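Local coordinates for putative polysaccharide biosynthesis protein with aminopeptidase-like domain (Clostridium acetobutylicum, PDB 3K9T) that binds one zinc ion per subunit and probably acts in the biosynthesis of modified polysaccharides, with no peptidase activity expected despite its aminopeptidase-like domain, at residues V103-L109 with D152-I158; Y115-P120 with W137-Q143. One frame throughout, in Å; residues are numbered along the deposited sequence.

Contact 1. Residues V103-L109 with D152-I158; sequences VHKTMTL and DDYEVVI
H104 and E155 both swing CG anti to the backbone N (chi1 -173° and -162°), and the extended E155 chain then brings OE2 to the edge of the imidazole, 3.3 Å from H104 CE1. The two residues stand on neighbouring strands of an antiparallel sheet: strand 103-108, outermost within the chain, pairs with strand 153-163 in the four-stranded sheet of the insert region. V103 with I158, K105 with V156 and M107 with Y154 are hydrogen-bonded pairs, each closed by two N-H...O=C bonds, whereas H104 with V157 and T106 with E155 are non-hydrogen-bonded pairs. K105 O takes the V156 N-H at 2.7 Å, nearly straight at 168°. CA-H...O contacts fill the gaps between these bonds, among them H104 CA to V156 O at 3.2 Å.

One face of the sheet, carrying H104, T106, E155 and V157, is the more polar. V157 CG2 lies alongside the imidazole, 3.7 Å from H104 ND1, which is buried here without a polar partner. E155 turns its other oxygen, OE1, to a salt bridge with R79 on strand 70-79, a charge that probably keeps the carboxylate ionised.

The opposite face is largely apolar, K105 being the exception. Here V156 splits its methyls: CG1 meets V103 CG2 at 3.7 Å, while CG2 presses on M107 CG. The selenomethionine chain, bent at chi3, crosses V156 at about a right angle and curls CE back to within 3.7 Å of V156 CB. L112 of helix 109-112 also packs on M107 and V156. Where the strand gives way to that helix, L109 lies side by side with Y154, whose OH is bonded to C150 O, and L109 CD1 comes 3.8 Å from Y154 CE2.

Contact 2. Residues Y115-P120 with W137-Q143; sequences YLHTIP and WGFSLTQ
T118 OG1 donates to Q143 OE1 over a short 2.6 Å, approaching from above the amide plane; Q143 gets there with CG anti to its backbone N (chi1 -174°) and a bend at chi2 that folds the amide back toward T118. Its NE2 is held by D147, so both ends of the amide are engaged. Nearby, a water accepts from the backbone N of both I119 and Q143, bridging the two segments beyond the last direct backbone bond, L141 N to H117 O.

Between these bonds and the aromatic end runs a two-stranded parallel sheet of the insert region, 116-117 beside 139-140. F139 N binds Y115 O at 3.0 Å, H117 N binds F139 O, and L141 N binds H117 O, giving the zigzag of parallel pairing. F139 O is gripped twice by one residue: besides the backbone N, H117 ND1 donates from 3.3 Å, above the carbonyl plane but with the oxygen in the plane of the imidazole.

Apolar groups pack around this backbone core. L116 CD2 touches F139 CB at 3.8 Å, and the methyl T118 CG2 lies alongside L141 CD2. F146 of helix 143-147 covers L116, T118 and L141. At the other end the Y115 ring lies in an offset stack on the six-membered ring of W137, centroids 4.1 Å apart and planes at 7°. W137 CZ2 sits over the centre of the phenol ring, Y115 CB adds a CH-pi contact, and W137 O meets the tyrosine at its edge, 3.4 Å from Y115 CD2.

The short sheet is thus gripped at both ends by side chains. The long bond from H117 ND1, with F139 O near the ring plane, probably helps to set the rotation of the imidazole and is consistent with a proton on ND1.

Contact 2 is nested along the chain inside the loop closed by contact 1, and both belong to the insert region, their centres 15 Å apart. They share one hydrophobic core: W137 and F139 lie against the face of the antiparallel sheet that carries V103, M107, V156 and I158. V103 CG1 comes 3.4 Å from W137 CG, M107 CE 3.5 Å from W137 CH2, and I158 CG1 3.4 Å from F139 CZ. Contact 1 lies away from the zinc site of H190, D196 and H325. Contact 2 reaches closer through I119, whose side chain is about 7 Å from that of H325 and about 13 Å from the zinc ion, and which touches T326.

Contact 1. Residues V103-L109 with D152-I158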
loop_
_atom_site.group_PDB
_atom_site.type_symbol
_atom_site.label_atom_id
_atom_site.label_comp_id
_atom_site.label_asym_id
_atom_site.label_seq_id
_atom_site.Cartn_x
_atom_site.Cartn_y
_atom_site.Cartn_z
ATOM N N VAL A 103 32.633 25.242 42.628
ATOM C CA VAL A 103 34.074 25.109 42.621
ATOM C C VAL A 103 34.693 26.479 42.814
ATOM O O VAL A 103 34.169 27.477 42.317
ATOM C CB VAL A 103 34.646 24.424 41.324
ATOM C CG1 VAL A 103 33.554 23.590 40.575
ATOM C CG2 VAL A 103 35.331 25.438 40.373
ATOM N N HIS A 104 35.796 26.511 43.563
ATOM C CA HIS A 104 36.551 27.731 43.788
ATOM C C HIS A 104 38.025 27.328 43.892
ATOM O O HIS A 104 38.457 26.810 44.909
ATOM C CB HIS A 104 36.066 28.454 45.043
ATOM C CG HIS A 104 36.701 29.793 45.239
ATOM N ND1 HIS A 104 37.467 30.401 44.264
ATOM C CD2 HIS A 104 36.636 30.672 46.267
ATOM C CE1 HIS A 104 37.879 31.577 44.702
ATOM N NE2 HIS A 104 37.385 31.768 45.912
ATOM N N LYS A 105 38.781 27.554 42.820
ATOM C CA LYS A 105 40.135 27.038 42.700
ATOM C C LYS A 105 41.069 27.945 41.922
ATOM O O LYS A 105 40.626 28.810 41.172
ATOM C CB LYS A 105 40.098 25.717 41.942
ATOM C CG LYS A 105 39.189 24.645 42.531
ATOM C CD LYS A 105 39.663 23.228 42.160
ATOM C CE LYS A 105 38.509 22.242 42.019
ATOM N NZ LYS A 105 38.943 20.841 42.274
ATOM N N THR A 106 42.371 27.753 42.132
ATOM C CA THR A 106 43.359 28.288 41.212
ATOM C C THR A 106 43.919 27.092 40.489
ATOM O O THR A 106 44.291 26.112 41.104
ATOM C CB THR A 106 44.497 29.075 41.859
ATOM O OG1 THR A 106 44.044 30.406 42.115
ATOM C CG2 THR A 106 45.684 29.162 40.892
HETATM N N MSE A 107 43.932 27.152 39.172
HETATM C CA MSE A 107 44.507 26.090 38.381
HETATM C C MSE A 107 45.276 26.655 37.196
HETATM O O MSE A 107 45.028 27.786 36.746
HETATM C CB MSE A 107 43.451 25.063 37.941
HETATM C CG MSE A 107 42.026 25.470 38.158
HETATM SE SE MSE A 107 40.832 24.008 37.706
HETATM C CE MSE A 107 39.572 24.372 39.090
ATOM N N THR A 108 46.252 25.877 36.742
ATOM C CA THR A 108 47.013 26.230 35.566
ATOM C C THR A 108 46.178 25.821 34.346
ATOM O O THR A 108 45.227 25.039 34.478
ATOM C CB THR A 108 48.391 25.547 35.555
ATOM O OG1 THR A 108 48.259 24.195 35.107
ATOM C CG2 THR A 108 49.047 25.598 36.959
ATOM N N LEU A 109 46.526 26.350 33.168
ATOM C CA LEU A 109 45.773 26.049 31.943
ATOM C C LEU A 109 45.634 24.544 31.729
ATOM O O LEU A 109 44.528 24.054 31.412
ATOM C CB LEU A 109 46.391 26.708 30.692
ATOM C CG LEU A 109 45.560 26.628 29.384
ATOM C CD1 LEU A 109 44.200 27.277 29.524
ATOM C CD2 LEU A 109 46.268 27.251 28.196
ATOM N N ASP A 152 48.939 29.865 32.360
ATOM C CA ASP A 152 48.683 30.868 33.384
ATOM C C ASP A 152 48.116 30.203 34.633
ATOM O O ASP A 152 47.885 28.986 34.640
ATOM C CB ASP A 152 47.667 31.905 32.839
ATOM C CG ASP A 152 47.648 33.193 33.627
ATOM O OD1 ASP A 152 48.550 33.394 34.438
ATOM O OD2 ASP A 152 46.731 34.014 33.453
ATOM N N ASP A 153 47.951 30.999 35.693
ATOM C CA ASP A 153 47.206 30.585 36.878
ATOM C C ASP A 153 45.880 31.299 36.772
ATOM O O ASP A 153 45.807 32.536 36.682
ATOM C CB ASP A 153 47.910 30.926 38.201
ATOM C CG ASP A 153 48.972 29.901 38.583
ATOM O OD1 ASP A 153 48.659 28.682 38.643
ATOM O OD2 ASP A 153 50.120 30.326 38.829
ATOM N N TYR A 154 44.828 30.493 36.750
ATOM C CA TYR A 154 43.491 30.994 36.578
ATOM C C TYR A 154 42.700 30.785 37.853
ATOM O O TYR A 154 42.807 29.741 38.470
ATOM C CB TYR A 154 42.810 30.260 35.415
ATOM C CG TYR A 154 43.348 30.601 34.039
ATOM C CD1 TYR A 154 42.943 31.765 33.386
ATOM C CD2 TYR A 154 44.246 29.754 33.383
ATOM C CE1 TYR A 154 43.423 32.091 32.126
ATOM C CE2 TYR A 154 44.728 30.064 32.110
ATOM C CZ TYR A 154 44.310 31.242 31.482
ATOM O OH TYR A 154 44.777 31.583 30.222
ATOM N N GLU A 155 41.937 31.798 38.253
ATOM C CA GLU A 155 40.935 31.651 39.300
ATOM C C GLU A 155 39.690 31.064 38.619
ATOM O O GLU A 155 39.211 31.598 37.608
ATOM C CB GLU A 155 40.587 32.999 39.938
ATOM C CG GLU A 155 39.900 32.879 41.304
ATOM C CD GLU A 155 39.306 34.191 41.810
ATOM O OE1 GLU A 155 39.369 35.211 41.099
ATOM O OE2 GLU A 155 38.747 34.195 42.922
ATOM N N VAL A 156 39.199 29.957 39.164
ATOM C CA VAL A 156 38.059 29.247 38.626
ATOM C C VAL A 156 36.960 29.241 39.668
ATOM O O VAL A 156 37.103 28.635 40.730
ATOM C CB VAL A 156 38.433 27.809 38.277
ATOM C CG1 VAL A 156 37.221 27.058 37.680
ATOM C CG2 VAL A 156 39.634 27.807 37.320
ATOM N N VAL A 157 35.864 29.919 39.344
ATOM C CA VAL A 157 34.740 30.065 40.241
ATOM C C VAL A 157 33.434 29.632 39.570
ATOM O O VAL A 157 33.080 30.138 38.505
ATOM C CB VAL A 157 34.570 31.552 40.674
ATOM C CG1 VAL A 157 33.315 31.719 41.503
ATOM C CG2 VAL A 157 35.779 32.038 41.432
ATOM N N ILE A 158 32.762 28.660 40.178
ATOM C CA ILE A 158 31.373 28.350 39.871
ATOM C C ILE A 158 30.631 28.452 41.211
ATOM O O ILE A 158 30.743 27.560 42.056
ATOM C CB ILE A 158 31.143 26.934 39.281
ATOM C CG1 ILE A 158 31.874 26.752 37.950
ATOM C CG2 ILE A 158 29.655 26.695 39.087
ATOM C CD1 ILE A 158 31.881 25.275 37.434
#

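Contact 2. Residues Y115-P120 with W137-Q143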
loop_
_atom_site.group_PDB
_atom_site.type_symbol
_atom_site.label_atom_id
_atom_site.label_comp_id
_atom_site.label_asym_id
_atom_site.label_seq_id
_atom_site.Cartn_x
_atom_site.Cartn_y
_atom_site.Cartn_z
ATOM N N TYR A 115 38.330 20.324 31.904
ATOM C CA TYR A 115 36.968 20.804 32.221
ATOM C C TYR A 115 36.423 21.866 31.235
ATOM O O TYR A 115 35.332 22.384 31.434
ATOM C CB TYR A 115 36.927 21.390 33.630
ATOM C CG TYR A 115 37.399 20.429 34.676
ATOM C CD1 TYR A 115 38.756 20.304 34.973
ATOM C CD2 TYR A 115 36.484 19.633 35.376
ATOM C CE1 TYR A 115 39.180 19.410 35.939
ATOM C CE2 TYR A 115 36.886 18.757 36.348
ATOM C CZ TYR A 115 38.234 18.638 36.623
ATOM O OH TYR A 115 38.637 17.746 37.584
ATOM N N LEU A 116 37.186 22.182 30.193
ATOM C CA LEU A 116 36.796 23.156 29.176
ATOM C C LEU A 116 36.225 22.406 27.977
ATOM O O LEU A 116 36.707 21.325 27.661
ATOM C CB LEU A 116 38.010 24.004 28.743
ATOM C CG LEU A 116 38.642 24.836 29.863
ATOM C CD1 LEU A 116 39.837 25.694 29.380
ATOM C CD2 LEU A 116 37.567 25.685 30.537
ATOM N N HIS A 117 35.190 22.971 27.336
ATOM C CA HIS A 117 34.518 22.346 26.172
ATOM C C HIS A 117 34.291 23.339 25.047
ATOM O O HIS A 117 33.735 24.406 25.273
ATOM C CB HIS A 117 33.195 21.702 26.604
ATOM C CG HIS A 117 33.366 20.756 27.749
ATOM N ND1 HIS A 117 33.579 21.194 29.042
ATOM C CD2 HIS A 117 33.445 19.405 27.788
ATOM C CE1 HIS A 117 33.760 20.150 29.831
ATOM N NE2 HIS A 117 33.678 19.055 29.096
ATOM N N THR A 118 34.721 22.966 23.844
ATOM C CA THR A 118 34.590 23.776 22.632
ATOM C C THR A 118 33.983 22.947 21.489
ATOM O O THR A 118 33.650 21.764 21.667
ATOM C CB THR A 118 35.967 24.319 22.166
ATOM O OG1 THR A 118 36.845 23.229 21.893
ATOM C CG2 THR A 118 36.605 25.204 23.218
ATOM N N ILE A 119 33.791 23.581 20.332
ATOM C CA ILE A 119 33.293 22.891 19.115
ATOM C C ILE A 119 34.306 23.240 18.018
ATOM O O ILE A 119 34.222 24.299 17.363
ATOM C CB ILE A 119 31.847 23.276 18.726
ATOM C CG1 ILE A 119 30.876 22.980 19.878
ATOM C CG2 ILE A 119 31.402 22.515 17.493
ATOM C CD1 ILE A 119 29.569 23.766 19.794
ATOM N N PRO A 120 35.312 22.365 17.859
ATOM C CA PRO A 120 36.414 22.604 16.916
ATOM C C PRO A 120 35.955 22.886 15.494
ATOM O O PRO A 120 36.594 23.685 14.780
ATOM C CB PRO A 120 37.208 21.295 16.979
ATOM C CG PRO A 120 36.950 20.766 18.326
ATOM C CD PRO A 120 35.549 21.165 18.687
ATOM N N TRP A 137 31.495 19.239 36.811
ATOM C CA TRP A 137 31.502 20.666 36.514
ATOM C C TRP A 137 32.242 20.990 35.210
ATOM O O TRP A 137 33.222 20.352 34.854
ATOM C CB TRP A 137 32.051 21.511 37.686
ATOM C CG TRP A 137 33.510 21.369 37.985
ATOM C CD1 TRP A 137 34.073 20.464 38.816
ATOM C CD2 TRP A 137 34.586 22.173 37.476
ATOM N NE1 TRP A 137 35.432 20.631 38.845
ATOM C CE2 TRP A 137 35.774 21.680 38.039
ATOM C CE3 TRP A 137 34.662 23.251 36.594
ATOM C CZ2 TRP A 137 37.033 22.227 37.756
ATOM C CZ3 TRP A 137 35.928 23.808 36.315
ATOM C CH2 TRP A 137 37.089 23.289 36.896
ATOM N N GLY A 138 31.772 21.993 34.489
ATOM C CA GLY A 138 32.427 22.353 33.248
ATOM C C GLY A 138 32.186 23.772 32.787
ATOM O O GLY A 138 31.235 24.424 33.213
ATOM N N PHE A 139 33.082 24.253 31.938
ATOM C CA PHE A 139 32.908 25.519 31.272
ATOM C C PHE A 139 32.930 25.270 29.765
ATOM O O PHE A 139 33.767 24.476 29.261
ATOM C CB PHE A 139 34.023 26.506 31.613
ATOM C CG PHE A 139 33.899 27.142 32.958
ATOM C CD1 PHE A 139 33.171 28.318 33.123
ATOM C CD2 PHE A 139 34.475 26.553 34.075
ATOM C CE1 PHE A 139 33.043 28.913 34.369
ATOM C CE2 PHE A 139 34.358 27.142 35.330
ATOM C CZ PHE A 139 33.641 28.322 35.478
ATOM N N SER A 140 32.031 25.957 29.049
ATOM C CA SER A 140 32.040 25.956 27.603
ATOM C C SER A 140 32.574 27.288 27.075
ATOM O O SER A 140 32.361 28.326 27.682
ATOM C CB SER A 140 30.630 25.740 27.104
ATOM O OG SER A 140 30.263 24.393 27.222
ATOM N N LEU A 141 33.274 27.258 25.944
ATOM C CA LEU A 141 33.752 28.496 25.285
ATOM C C LEU A 141 33.993 28.265 23.798
ATOM O O LEU A 141 34.003 27.110 23.331
ATOM C CB LEU A 141 35.037 29.025 25.916
ATOM C CG LEU A 141 36.310 28.200 25.784
ATOM C CD1 LEU A 141 37.479 29.076 26.168
ATOM C CD2 LEU A 141 36.241 26.911 26.626
ATOM N N THR A 142 34.177 29.351 23.040
ATOM C CA THR A 142 34.423 29.155 21.625
ATOM C C THR A 142 35.833 28.636 21.479
ATOM O O THR A 142 36.712 28.931 22.313
ATOM C CB THR A 142 34.215 30.416 20.735
ATOM O OG1 THR A 142 35.264 31.396 20.957
ATOM C CG2 THR A 142 32.771 30.986 20.925
ATOM N N GLN A 143 36.019 27.814 20.455
ATOM C CA GLN A 143 37.342 27.357 20.091
ATOM C C GLN A 143 38.245 28.562 19.858
ATOM O O GLN A 143 39.367 28.561 20.306
ATOM C CB GLN A 143 37.287 26.512 18.806
ATOM C CG GLN A 143 38.608 25.862 18.415
ATOM C CD GLN A 143 39.057 24.857 19.449
ATOM O OE1 GLN A 143 38.303 23.932 19.832
ATOM N NE2 GLN A 143 40.282 25.038 19.928
HETATM O O HOH W 1 33.829 26.381 19.343
#